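Local structure of aldehyde dehydrogenase (Listeria monocytogenes, 3K9D) at residues I250-Q255 / G372-I377; P219-A224 / M363-H368; A150-V155 / C174-T179. The protein probably acts as an oxidoreductase on aldehyde groups, passing electrons to NAD or NADP. One frame throughout, in Å; residues are numbered along the deposited sequence.

Overall arrangement
Contacts 1 and 2 are neighbours, with centres about 8 Å apart, and both reach one parallel sheet in which strands 223-226 and 374-378 lie side by side. Along the chain their segments alternate, 219-224 and 250-255 coming before 363-368 and 372-377; helix 355-368 of contact 2 leads directly into strand 374-378 of contact 1. Contact 3 closes earlier in the sequence and belongs to the other, mixed sheet, joining helix 148-164 to the loop after strand 172-174. Its centre is about 29 Å from that of contact 1 and about 33 Å from that of contact 2. As in the family, contacts 1 and 2 probably lie in the catalytic domain and contact 3 in the coenzyme-binding domain.

Contact 1 of 3, residues I250-Q255 / G372-I377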
ATOM      1  N   ILE A 250     -13.071 -20.167  -7.210  1.00 22.27           N
ATOM      2  CA  ILE A 250     -12.166 -19.068  -7.516  1.00 21.24           C
ATOM      3  C   ILE A 250     -12.984 -17.790  -7.728  1.00 23.72           C
ATOM      4  O   ILE A 250     -13.990 -17.808  -8.435  1.00 22.36           O
ATOM      5  CB  ILE A 250     -11.257 -19.438  -8.732  1.00 21.64           C
ATOM      6  CG1 ILE A 250     -10.325 -20.607  -8.348  1.00 22.49           C
ATOM      7  CG2 ILE A 250     -10.418 -18.237  -9.212  1.00 15.69           C
ATOM      8  CD1 ILE A 250      -9.500 -21.154  -9.491  1.00 30.23           C
ATOM      9  N   CYS A 251     -12.548 -16.688  -7.103  1.00 17.63           N
ATOM     10  CA  CYS A 251     -13.262 -15.391  -7.099  1.00 20.66           C
ATOM     11  C   CYS A 251     -13.279 -14.624  -8.426  1.00 18.65           C
ATOM     12  O   CYS A 251     -14.133 -13.757  -8.632  1.00 27.19           O
ATOM     13  CB  CYS A 251     -12.642 -14.483  -6.035  1.00 25.17           C
ATOM     14  SG  CYS A 251     -10.856 -14.343  -6.244  1.00 33.05           S
ATOM     15  N   ALA A 252     -12.337 -14.929  -9.318  1.00 18.08           N
ATOM     16  CA  ALA A 252     -12.283 -14.302 -10.640  1.00 18.34           C
ATOM     17  C   ALA A 252     -13.220 -14.979 -11.683  1.00 18.65           C
ATOM     18  O   ALA A 252     -13.358 -14.503 -12.816  1.00 20.23           O
ATOM     19  CB  ALA A 252     -10.853 -14.241 -11.135  1.00 15.92           C
ATOM     20  N   SER A 253     -13.899 -16.041 -11.269  1.00 20.75           N
ATOM     21  CA  SER A 253     -14.901 -16.706 -12.107  1.00 18.20           C
ATOM     22  C   SER A 253     -16.163 -15.846 -12.251  1.00 19.37           C
ATOM     23  O   SER A 253     -16.460 -14.992 -11.396  1.00 21.13           O
ATOM     24  CB  SER A 253     -15.214 -18.110 -11.572  1.00 19.96           C
ATOM     25  OG  SER A 253     -15.945 -18.071 -10.364  1.00 32.27           O
ATOM     26  N   GLU A 254     -16.871 -16.068 -13.355  1.00 17.23           N
ATOM     27  CA  GLU A 254     -18.051 -15.315 -13.789  1.00 19.67           C
ATOM     28  C   GLU A 254     -19.209 -15.457 -12.810  1.00 15.83           C
ATOM     29  O   GLU A 254     -19.360 -16.497 -12.194  1.00 18.81           O
ATOM     30  CB  GLU A 254     -18.515 -15.839 -15.165  1.00 17.97           C
ATOM     31  CG  GLU A 254     -17.492 -15.768 -16.300  1.00 16.11           C
ATOM     32  CD  GLU A 254     -16.421 -16.873 -16.313  1.00 12.91           C
ATOM     33  OE1 GLU A 254     -16.402 -17.749 -15.429  1.00 20.11           O
ATOM     34  OE2 GLU A 254     -15.577 -16.848 -17.230  1.00 21.88           O
ATOM     35  N   GLN A 255     -20.043 -14.424 -12.680  1.00 16.90           N
ATOM     36  CA  GLN A 255     -21.217 -14.505 -11.814  1.00 18.22           C
ATOM     37  C   GLN A 255     -22.527 -14.217 -12.558  1.00 18.88           C
ATOM     38  O   GLN A 255     -23.626 -14.584 -12.117  1.00 14.83           O
ATOM     39  CB  GLN A 255     -21.043 -13.590 -10.593  1.00 20.16           C
ATOM     40  CG  GLN A 255     -19.979 -14.080  -9.619  1.00 15.80           C
ATOM     41  CD  GLN A 255     -20.374 -15.382  -8.940  1.00 20.71           C
ATOM     42  OE1 GLN A 255     -21.556 -15.648  -8.743  1.00 25.05           O
ATOM     43  NE2 GLN A 255     -19.381 -16.201  -8.573  1.00 14.99           N
ATOM     44  N   GLY A 372     -13.805  -3.189  -8.474  1.00 13.46           N
ATOM     45  CA  GLY A 372     -12.402  -3.435  -8.183  1.00 15.17           C
ATOM     46  C   GLY A 372     -11.880  -4.823  -8.499  1.00 17.30           C
ATOM     47  O   GLY A 372     -10.680  -4.997  -8.624  1.00 20.46           O
ATOM     48  N   HIS A 373     -12.750  -5.825  -8.605  1.00 19.14           N
ATOM     49  CA  HIS A 373     -12.259  -7.173  -8.867  1.00 15.21           C
ATOM     50  C   HIS A 373     -12.127  -7.444 -10.382  1.00 23.35           C
ATOM     51  O   HIS A 373     -11.199  -6.947 -11.024  1.00 19.66           O
ATOM     52  CB  HIS A 373     -13.092  -8.251  -8.143  1.00 20.57           C
ATOM     53  CG  HIS A 373     -12.314  -9.499  -7.811  1.00 22.99           C
ATOM     54  ND1 HIS A 373     -11.501 -10.138  -8.721  1.00 23.53           N
ATOM     55  CD2 HIS A 373     -12.231 -10.223  -6.670  1.00 24.86           C
ATOM     56  CE1 HIS A 373     -10.929 -11.183  -8.152  1.00 19.32           C
ATOM     57  NE2 HIS A 373     -11.357 -11.261  -6.905  1.00 24.80           N
ATOM     58  N   THR A 374     -13.065  -8.214 -10.938  1.00 23.00           N
ATOM     59  CA  THR A 374     -12.971  -8.741 -12.311  1.00 17.70           C
ATOM     60  C   THR A 374     -14.258  -8.470 -13.114  1.00 16.04           C
ATOM     61  O   THR A 374     -15.344  -8.425 -12.544  1.00 16.11           O
ATOM     62  CB  THR A 374     -12.734 -10.280 -12.283  1.00 22.20           C
ATOM     63  OG1 THR A 374     -11.667 -10.592 -11.391  1.00 22.78           O
ATOM     64  CG2 THR A 374     -12.364 -10.812 -13.649  1.00 24.75           C
ATOM     65  N   LEU A 375     -14.104  -8.250 -14.420  1.00  9.38           N
ATOM     66  CA  LEU A 375     -15.177  -8.313 -15.405  1.00 19.12           C
ATOM     67  C   LEU A 375     -14.579  -9.034 -16.623  1.00 21.89           C
ATOM     68  O   LEU A 375     -13.391  -8.916 -16.890  1.00 14.85           O
ATOM     69  CB  LEU A 375     -15.695  -6.906 -15.777  1.00 13.59           C
ATOM     70  CG  LEU A 375     -16.773  -6.772 -16.868  1.00 13.61           C
ATOM     71  CD1 LEU A 375     -17.743  -5.681 -16.580  1.00 11.77           C
ATOM     72  CD2 LEU A 375     -16.153  -6.538 -18.244  1.00 18.69           C
ATOM     73  N   ILE A 376     -15.400  -9.803 -17.330  1.00 17.30           N
ATOM     74  CA  ILE A 376     -14.950 -10.583 -18.485  1.00 18.62           C
ATOM     75  C   ILE A 376     -15.730 -10.099 -19.714  1.00 16.33           C
ATOM     76  O   ILE A 376     -16.902  -9.779 -19.619  1.00 15.55           O
ATOM     77  CB  ILE A 376     -15.133 -12.123 -18.258  1.00 19.85           C
ATOM     78  CG1 ILE A 376     -14.513 -12.588 -16.931  1.00 19.19           C
ATOM     79  CG2 ILE A 376     -14.551 -12.933 -19.434  1.00 23.86           C
ATOM     80  CD1 ILE A 376     -15.495 -12.657 -15.746  1.00 23.70           C
ATOM     81  N   ILE A 377     -15.053  -9.964 -20.852  1.00 16.54           N
ATOM     82  CA  ILE A 377     -15.721  -9.607 -22.087  1.00 14.31           C
ATOM     83  C   ILE A 377     -15.251 -10.528 -23.222  1.00 18.11           C
ATOM     84  O   ILE A 377     -14.057 -10.836 -23.346  1.00 16.02           O
ATOM     85  CB  ILE A 377     -15.489  -8.103 -22.478  1.00 18.34           C
ATOM     86  CG1 ILE A 377     -16.386  -7.712 -23.674  1.00 16.73           C
ATOM     87  CG2 ILE A 377     -14.017  -7.825 -22.747  1.00 11.65           C
ATOM     88  CD1 ILE A 377     -16.303  -6.243 -24.131  1.00 17.90           C
TER
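The first torsions of Cys-251 and His-373 bring SG and the ring together: SG of Cys-251 stands between its own backbone N and carbonyl carbon (chi1 53°), and CG of His-373 is roughly anti to the backbone N (chi1 -152°). The sulfur arrives at the edge of the imidazole, 74° off the ring normal, with SG 3.2 Å from NE2 of His-373. CE1 is the next ring atom it meets. Over one ring face, offset toward the rim, lies the carbonyl O of Cys-251 itself, so Cys-251 meets the ring with its side chain at the edge and its carbonyl O over a face.

At the other ring nitrogen, ND1 of His-373 and OG1 of Thr-374 share a 2.7 Å hydrogen bond in which either could be the donor. It helps fix the rotation of the ring. The same OG1 of Thr-374 packs on CB of Ala-252 at 3.7 Å. Further along the strand, CD1 of Ile-376 reaches CG of Glu-254 at 3.7 Å, the two side chains crossing at about a right angle. The carboxylate of Glu-254 is engaged by Ser-242 OG and the backbone N of Gly-403. The loop folds as a type I turn from Ile-250 to Ser-253, where OG of Ser-253 donates to O of Ile-250 over 2.8 Å.

Cys-251 lies in the loop before strand 256-260, consistent with the nucleophilic cysteine position of aldehyde dehydrogenases. If it has that role, the contact sets an imidazole nitrogen, with the other ring nitrogen bonded to a threonine hydroxyl, directly beside the reactive thiol.

Contact 2 of 3, residues P219-A224 / M363-H368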
ATOM      1  N   PRO A 219     -14.854  -8.981  -2.856  1.00 22.76           N
ATOM      2  CA  PRO A 219     -15.744  -9.982  -3.442  1.00 27.13           C
ATOM      3  C   PRO A 219     -15.665  -9.914  -4.965  1.00 22.31           C
ATOM      4  O   PRO A 219     -15.651  -8.819  -5.535  1.00 21.58           O
ATOM      5  CB  PRO A 219     -17.132  -9.553  -2.960  1.00 27.68           C
ATOM      6  CG  PRO A 219     -16.892  -8.612  -1.818  1.00 30.91           C
ATOM      7  CD  PRO A 219     -15.604  -7.926  -2.149  1.00 23.09           C
ATOM      8  N   GLY A 220     -15.553 -11.076  -5.604  1.00 20.86           N
ATOM      9  CA  GLY A 220     -15.589 -11.174  -7.066  1.00 24.30           C
ATOM     10  C   GLY A 220     -17.002 -11.387  -7.572  1.00 26.46           C
ATOM     11  O   GLY A 220     -17.662 -12.360  -7.215  1.00 30.80           O
ATOM     12  N   ASN A 221     -17.473 -10.492  -8.419  1.00 14.79           N
ATOM     13  CA  ASN A 221     -18.857 -10.572  -8.889  1.00 18.27           C
ATOM     14  C   ASN A 221     -18.930 -10.295 -10.392  1.00 17.96           C
ATOM     15  O   ASN A 221     -19.837  -9.631 -10.870  1.00 17.85           O
ATOM     16  CB  ASN A 221     -19.730  -9.621  -8.066  1.00 16.59           C
ATOM     17  CG  ASN A 221     -21.215  -9.831  -8.292  1.00 22.30           C
ATOM     18  OD1 ASN A 221     -21.679 -10.947  -8.558  1.00 18.10           O
ATOM     19  ND2 ASN A 221     -21.969  -8.753  -8.192  1.00 19.33           N
ATOM     20  N   GLY A 222     -17.966 -10.851 -11.131  1.00 16.18           N
ATOM     21  CA  GLY A 222     -17.699 -10.406 -12.486  1.00 19.88           C
ATOM     22  C   GLY A 222     -18.738 -10.794 -13.514  1.00 21.17           C
ATOM     23  O   GLY A 222     -19.001 -11.985 -13.688  1.00 18.36           O
ATOM     24  N   PRO A 223     -19.350  -9.791 -14.185  1.00 17.83           N
ATOM     25  CA  PRO A 223     -20.158 -10.078 -15.379  1.00 19.76           C
ATOM     26  C   PRO A 223     -19.298 -10.584 -16.533  1.00 20.33           C
ATOM     27  O   PRO A 223     -18.112 -10.207 -16.643  1.00 17.28           O
ATOM     28  CB  PRO A 223     -20.767  -8.710 -15.745  1.00 14.69           C
ATOM     29  CG  PRO A 223     -20.631  -7.873 -14.509  1.00 15.88           C
ATOM     30  CD  PRO A 223     -19.342  -8.349 -13.874  1.00 15.09           C
ATOM     31  N   ALA A 224     -19.881 -11.440 -17.374  1.00 17.76           N
ATOM     32  CA  ALA A 224     -19.253 -11.840 -18.647  1.00 17.08           C
ATOM     33  C   ALA A 224     -20.127 -11.366 -19.789  1.00 16.70           C
ATOM     34  O   ALA A 224     -21.190 -11.927 -20.031  1.00 17.64           O
ATOM     35  CB  ALA A 224     -19.071 -13.347 -18.722  1.00 19.42           C
ATOM     36  N   MET A 363     -21.559  -1.815 -14.865  1.00 21.86           N
ATOM     37  CA  MET A 363     -21.195  -0.826 -13.829  1.00 17.65           C
ATOM     38  C   MET A 363     -22.153  -0.864 -12.629  1.00 17.68           C
ATOM     39  O   MET A 363     -21.698  -0.837 -11.480  1.00 20.22           O
ATOM     40  CB  MET A 363     -21.115   0.604 -14.402  1.00 18.53           C
ATOM     41  CG  MET A 363     -20.026   0.811 -15.453  1.00 25.23           C
ATOM     42  SD  MET A 363     -19.760   2.521 -16.031  1.00 17.93           S
ATOM     43  CE  MET A 363     -21.382   2.968 -16.593  1.00 17.35           C
ATOM     44  N   ASP A 364     -23.455  -0.972 -12.904  1.00 15.70           N
ATOM     45  CA  ASP A 364     -24.516  -1.069 -11.872  1.00 22.79           C
ATOM     46  C   ASP A 364     -24.381  -2.320 -10.994  1.00 21.35           C
ATOM     47  O   ASP A 364     -24.545  -2.253  -9.763  1.00 23.48           O
ATOM     48  CB  ASP A 364     -25.912  -1.041 -12.526  1.00 16.59           C
ATOM     49  CG  ASP A 364     -27.009  -0.558 -11.577  1.00 33.04           C
ATOM     50  OD1 ASP A 364     -26.688   0.060 -10.542  1.00 35.81           O
ATOM     51  OD2 ASP A 364     -28.207  -0.776 -11.872  1.00 27.48           O
ATOM     52  N   ILE A 365     -24.092  -3.448 -11.639  1.00 13.79           N
ATOM     53  CA  ILE A 365     -23.763  -4.710 -10.970  1.00 22.06           C
ATOM     54  C   ILE A 365     -22.569  -4.508 -10.061  1.00 19.04           C
ATOM     55  O   ILE A 365     -22.655  -4.756  -8.852  1.00 22.39           O
ATOM     56  CB  ILE A 365     -23.421  -5.849 -11.992  1.00 15.28           C
ATOM     57  CG1 ILE A 365     -24.681  -6.382 -12.681  1.00  9.62           C
ATOM     58  CG2 ILE A 365     -22.714  -7.006 -11.318  1.00 15.59           C
ATOM     59  CD1 ILE A 365     -24.364  -7.194 -13.925  1.00 11.85           C
ATOM     60  N   LEU A 366     -21.469  -4.040 -10.648  1.00 12.98           N
ATOM     61  CA  LEU A 366     -20.206  -3.906  -9.939  1.00 16.04           C
ATOM     62  C   LEU A 366     -20.264  -2.914  -8.789  1.00 20.81           C
ATOM     63  O   LEU A 366     -19.738  -3.191  -7.716  1.00 22.45           O
ATOM     64  CB  LEU A 366     -19.069  -3.571 -10.909  1.00 16.94           C
ATOM     65  CG  LEU A 366     -18.653  -4.691 -11.885  1.00 16.24           C
ATOM     66  CD1 LEU A 366     -17.840  -4.109 -13.003  1.00  9.03           C
ATOM     67  CD2 LEU A 366     -17.879  -5.809 -11.174  1.00 11.14           C
ATOM     68  N   TYR A 367     -20.941  -1.783  -8.986  1.00 18.47           N
ATOM     69  CA  TYR A 367     -21.002  -0.767  -7.919  1.00 21.23           C
ATOM     70  C   TYR A 367     -21.774  -1.226  -6.688  1.00 22.64           C
ATOM     71  O   TYR A 367     -21.442  -0.828  -5.577  1.00 23.57           O
ATOM     72  CB  TYR A 367     -21.497   0.586  -8.436  1.00 19.89           C
ATOM     73  CG  TYR A 367     -20.438   1.360  -9.183  1.00 27.00           C
ATOM     74  CD1 TYR A 367     -19.172   1.559  -8.629  1.00 27.83           C
ATOM     75  CD2 TYR A 367     -20.697   1.895 -10.441  1.00 33.43           C
ATOM     76  CE1 TYR A 367     -18.189   2.272  -9.319  1.00 36.87           C
ATOM     77  CE2 TYR A 367     -19.725   2.596 -11.143  1.00 37.85           C
ATOM     78  CZ  TYR A 367     -18.477   2.788 -10.574  1.00 36.48           C
ATOM     79  OH  TYR A 367     -17.518   3.490 -11.268  1.00 36.03           O
ATOM     80  N   HIS A 368     -22.768  -2.094  -6.877  1.00 17.06           N
ATOM     81  CA  HIS A 368     -23.404  -2.760  -5.739  1.00 22.11           C
ATOM     82  C   HIS A 368     -22.515  -3.835  -5.097  1.00 20.24           C
ATOM     83  O   HIS A 368     -22.457  -3.941  -3.883  1.00 18.00           O
ATOM     84  CB  HIS A 368     -24.739  -3.368  -6.130  1.00 11.48           C
ATOM     85  CG  HIS A 368     -25.816  -2.355  -6.363  1.00 22.84           C
ATOM     86  ND1 HIS A 368     -25.934  -1.654  -7.544  1.00 25.38           N
ATOM     87  CD2 HIS A 368     -26.842  -1.949  -5.581  1.00 23.08           C
ATOM     88  CE1 HIS A 368     -26.977  -0.848  -7.471  1.00 31.81           C
ATOM     89  NE2 HIS A 368     -27.549  -1.010  -6.292  1.00 35.97           N
TER
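Asn-221 meets Ile-365 at the nitrogen end of its flat carboxamide: methyl CG2 of Ile-365 lies to one side of the amide plane and beyond that end, 3.7 Å from ND2 of Asn-221. The two side chains cross at about a right angle. The imidazole of His-368 takes no part in the contact, its edge being turned back to its own helix, where ND1 of His-368 donates in the ring plane to O of Asp-364 at 2.7 Å.

The pyrrolidine of Pro-223 makes its contact through two ring atoms. CG of Pro-223 lies 3.8 Å from CD1 of Ile-365, and CG2 of the same isoleucine is almost as near, so that CG rests against both ends of the branched side chain as proline and isoleucine slide past each other in opposite directions. The adjacent CD of Pro-223 touches CD2 of Leu-366 at 4.0 Å. CG of Asn-221 is anti to the backbone N (chi1 -169°), which sets CG on the helix side.

Two outside carbonyls hold the amide nitrogen: ND2 of Asn-221 donates to O of Ser-339 and to O of Glu-369, the latter just past the segment 363-368. Leu-366 also packs on Leu-375, in the strand next to that of Pro-223.

No hydrogen bond links the two segments directly. Helix 355-368 is seated on the parallel sheet here by methyl and ring carbons, while ND2 of the buried Asn-221 donates to two backbone oxygens, so this N-H end can sit among aliphatic neighbours with its hydrogen bonds made.

Contact 3 of 3, residues A150-V155 / C174-T179; sequences AILETV and CMTVPT
Cys-174 packs against three side chains of helix 148-164. Its SG touches CG2 of Ile-151 at 3.8 Å and CD2 of Leu-152 at the same 3.8 Å, while CB of Cys-174 rests on CG2 of Val-155, also at 3.8 Å. SG is anti to the backbone N (chi1 -171°), which directs the sulfur to the Ile-151 and Leu-152 side of the helix. Leu-152 then reaches further along the chain: its CD2 lies 3.9 Å from CG2 of Thr-176 and also packs against the carbonyl O of Met-175. That oxygen is buried here with no clear partner in the model.

One shell out, OG1 of Thr-176 is bonded to OE2 of Glu-13, which holds the threonine while its methyl faces the leucine. Within the helix, O of Ala-150 accepts from both N and OG1 of Thr-154, the two donors approaching from opposite faces of the carbonyl plane. Ile-151 packs on Val-125 of helix 121-134 and Val-155 on Phe-141 of strand 138-143.

Strand 138-143, helix 148-164 and strand 172-174 follow one another, and the two strands are parallel neighbours: a beta-alpha-beta crossover, whose helix lies against the end of its second strand. Such units build the Rossmann-like coenzyme-binding domain of aldehyde dehydrogenases, to which this sheet probably corresponds.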
ATOM      1  N   ALA A 150      -5.237 -29.695   6.156  1.00 14.06           N
ATOM      2  CA  ALA A 150      -4.654 -29.563   4.820  1.00 15.59           C
ATOM      3  C   ALA A 150      -3.640 -28.421   4.750  1.00 17.63           C
ATOM      4  O   ALA A 150      -2.585 -28.547   4.113  1.00 15.72           O
ATOM      5  CB  ALA A 150      -5.767 -29.363   3.784  1.00 16.94           C
ATOM      6  N   ILE A 151      -3.956 -27.314   5.423  1.00 21.71           N
ATOM      7  CA  ILE A 151      -3.071 -26.149   5.468  1.00 16.91           C
ATOM      8  C   ILE A 151      -1.813 -26.477   6.257  1.00 11.77           C
ATOM      9  O   ILE A 151      -0.724 -26.262   5.759  1.00 13.14           O
ATOM     10  CB  ILE A 151      -3.770 -24.888   6.017  1.00 13.52           C
ATOM     11  CG1 ILE A 151      -4.885 -24.439   5.059  1.00 17.81           C
ATOM     12  CG2 ILE A 151      -2.798 -23.734   6.121  1.00 13.08           C
ATOM     13  CD1 ILE A 151      -5.883 -23.527   5.696  1.00 13.54           C
ATOM     14  N   LEU A 152      -1.991 -27.025   7.457  1.00 13.94           N
ATOM     15  CA  LEU A 152      -0.895 -27.461   8.314  1.00 16.15           C
ATOM     16  C   LEU A 152       0.037 -28.420   7.608  1.00 19.20           C
ATOM     17  O   LEU A 152       1.247 -28.263   7.704  1.00 14.53           O
ATOM     18  CB  LEU A 152      -1.417 -28.090   9.615  1.00 20.10           C
ATOM     19  CG  LEU A 152      -1.898 -27.185  10.752  1.00 11.47           C
ATOM     20  CD1 LEU A 152      -2.337 -28.040  11.919  1.00 18.10           C
ATOM     21  CD2 LEU A 152      -0.775 -26.237  11.171  1.00 16.48           C
ATOM     22  N   GLU A 153      -0.527 -29.382   6.873  1.00 18.35           N
ATOM     23  CA  GLU A 153       0.284 -30.352   6.124  1.00 20.96           C
ATOM     24  C   GLU A 153       1.020 -29.757   4.916  1.00 12.89           C
ATOM     25  O   GLU A 153       2.165 -30.124   4.670  1.00 17.96           O
ATOM     26  CB  GLU A 153      -0.527 -31.611   5.760  1.00 19.69           C
ATOM     27  CG  GLU A 153       0.208 -32.639   4.890  1.00 16.98           C
ATOM     28  CD  GLU A 153       1.337 -33.374   5.616  1.00 25.97           C
ATOM     29  OE1 GLU A 153       1.611 -33.087   6.796  1.00 16.65           O
ATOM     30  OE2 GLU A 153       1.954 -34.251   4.993  1.00 20.66           O
ATOM     31  N   THR A 154       0.385 -28.826   4.199  1.00 14.79           N
ATOM     32  CA  THR A 154       1.063 -27.981   3.185  1.00 14.93           C
ATOM     33  C   THR A 154       2.236 -27.203   3.788  1.00 24.03           C
ATOM     34  O   THR A 154       3.333 -27.167   3.217  1.00 16.67           O
ATOM     35  CB  THR A 154       0.104 -26.933   2.558  1.00 21.60           C
ATOM     36  OG1 THR A 154      -1.125 -27.561   2.185  1.00 16.25           O
ATOM     37  CG2 THR A 154       0.728 -26.264   1.333  1.00 15.92           C
ATOM     38  N   VAL A 155       1.988 -26.580   4.941  1.00 21.00           N
ATOM     39  CA  VAL A 155       3.018 -25.844   5.655  1.00 17.18           C
ATOM     40  C   VAL A 155       4.145 -26.776   6.090  1.00 15.08           C
ATOM     41  O   VAL A 155       5.311 -26.475   5.847  1.00 20.89           O
ATOM     42  CB  VAL A 155       2.441 -25.034   6.855  1.00 17.50           C
ATOM     43  CG1 VAL A 155       3.574 -24.521   7.773  1.00 19.48           C
ATOM     44  CG2 VAL A 155       1.603 -23.883   6.343  1.00 15.60           C
ATOM     45  N   CYS A 174       2.508 -21.810  10.849  1.00 14.99           N
ATOM     46  CA  CYS A 174       1.061 -21.747  10.787  1.00 24.35           C
ATOM     47  C   CYS A 174       0.512 -21.934  12.185  1.00 22.62           C
ATOM     48  O   CYS A 174       1.007 -22.792  12.926  1.00 18.50           O
ATOM     49  CB  CYS A 174       0.545 -22.879   9.880  1.00 31.58           C
ATOM     50  SG  CYS A 174      -1.217 -22.852   9.459  1.00 17.32           S
ATOM     51  N   MET A 175      -0.488 -21.122  12.548  1.00 16.40           N
ATOM     52  CA  MET A 175      -1.307 -21.357  13.747  1.00 15.56           C
ATOM     53  C   MET A 175      -1.915 -22.764  13.694  1.00 20.18           C
ATOM     54  O   MET A 175      -2.466 -23.175  12.664  1.00 15.99           O
ATOM     55  CB  MET A 175      -2.447 -20.335  13.839  1.00 19.10           C
ATOM     56  CG  MET A 175      -2.018 -18.862  13.851  1.00 13.08           C
ATOM     57  SD  MET A 175      -3.378 -17.727  13.563  1.00  9.21           S
ATOM     58  CE  MET A 175      -4.516 -18.293  14.827  1.00  9.85           C
ATOM     59  N   THR A 176      -1.811 -23.490  14.803  1.00 19.05           N
ATOM     60  CA  THR A 176      -2.310 -24.859  14.891  1.00 21.18           C
ATOM     61  C   THR A 176      -3.680 -24.906  15.559  1.00 25.95           C
ATOM     62  O   THR A 176      -4.397 -25.911  15.456  1.00 24.78           O
ATOM     63  CB  THR A 176      -1.326 -25.773  15.642  1.00 14.90           C
ATOM     64  OG1 THR A 176      -1.161 -25.303  16.988  1.00 21.19           O
ATOM     65  CG2 THR A 176       0.024 -25.784  14.935  1.00 17.10           C
ATOM     66  N   VAL A 177      -4.015 -23.811  16.244  1.00 23.96           N
ATOM     67  CA  VAL A 177      -5.301 -23.605  16.915  1.00 25.91           C
ATOM     68  C   VAL A 177      -5.981 -22.337  16.348  1.00 25.06           C
ATOM     69  O   VAL A 177      -5.638 -21.209  16.744  1.00 27.00           O
ATOM     70  CB  VAL A 177      -5.119 -23.444  18.461  1.00 29.88           C
ATOM     71  CG1 VAL A 177      -6.473 -23.321  19.154  1.00 26.25           C
ATOM     72  CG2 VAL A 177      -4.318 -24.594  19.061  1.00 26.43           C
ATOM     73  N   PRO A 178      -6.945 -22.512  15.420  1.00 25.89           N
ATOM     74  CA  PRO A 178      -7.613 -21.356  14.823  1.00 26.64           C
ATOM     75  C   PRO A 178      -8.600 -20.715  15.788  1.00 27.47           C
ATOM     76  O   PRO A 178      -9.549 -21.366  16.220  1.00 26.65           O
ATOM     77  CB  PRO A 178      -8.365 -21.945  13.614  1.00 30.65           C
ATOM     78  CG  PRO A 178      -8.029 -23.377  13.560  1.00 21.30           C
ATOM     79  CD  PRO A 178      -7.469 -23.780  14.888  1.00 22.33           C
ATOM     80  N   THR A 179      -8.344 -19.462  16.159  1.00 21.53           N
ATOM     81  CA  THR A 179      -9.304 -18.669  16.926  1.00 19.22           C
ATOM     82  C   THR A 179      -9.352 -17.279  16.321  1.00 19.20           C
ATOM     83  O   THR A 179      -8.382 -16.834  15.692  1.00 17.36           O
ATOM     84  CB  THR A 179      -8.989 -18.581  18.466  1.00 25.12           C
ATOM     85  OG1 THR A 179      -7.822 -17.785  18.711  1.00 20.82           O
ATOM     86  CG2 THR A 179      -8.802 -19.955  19.097  1.00 14.50           C
TER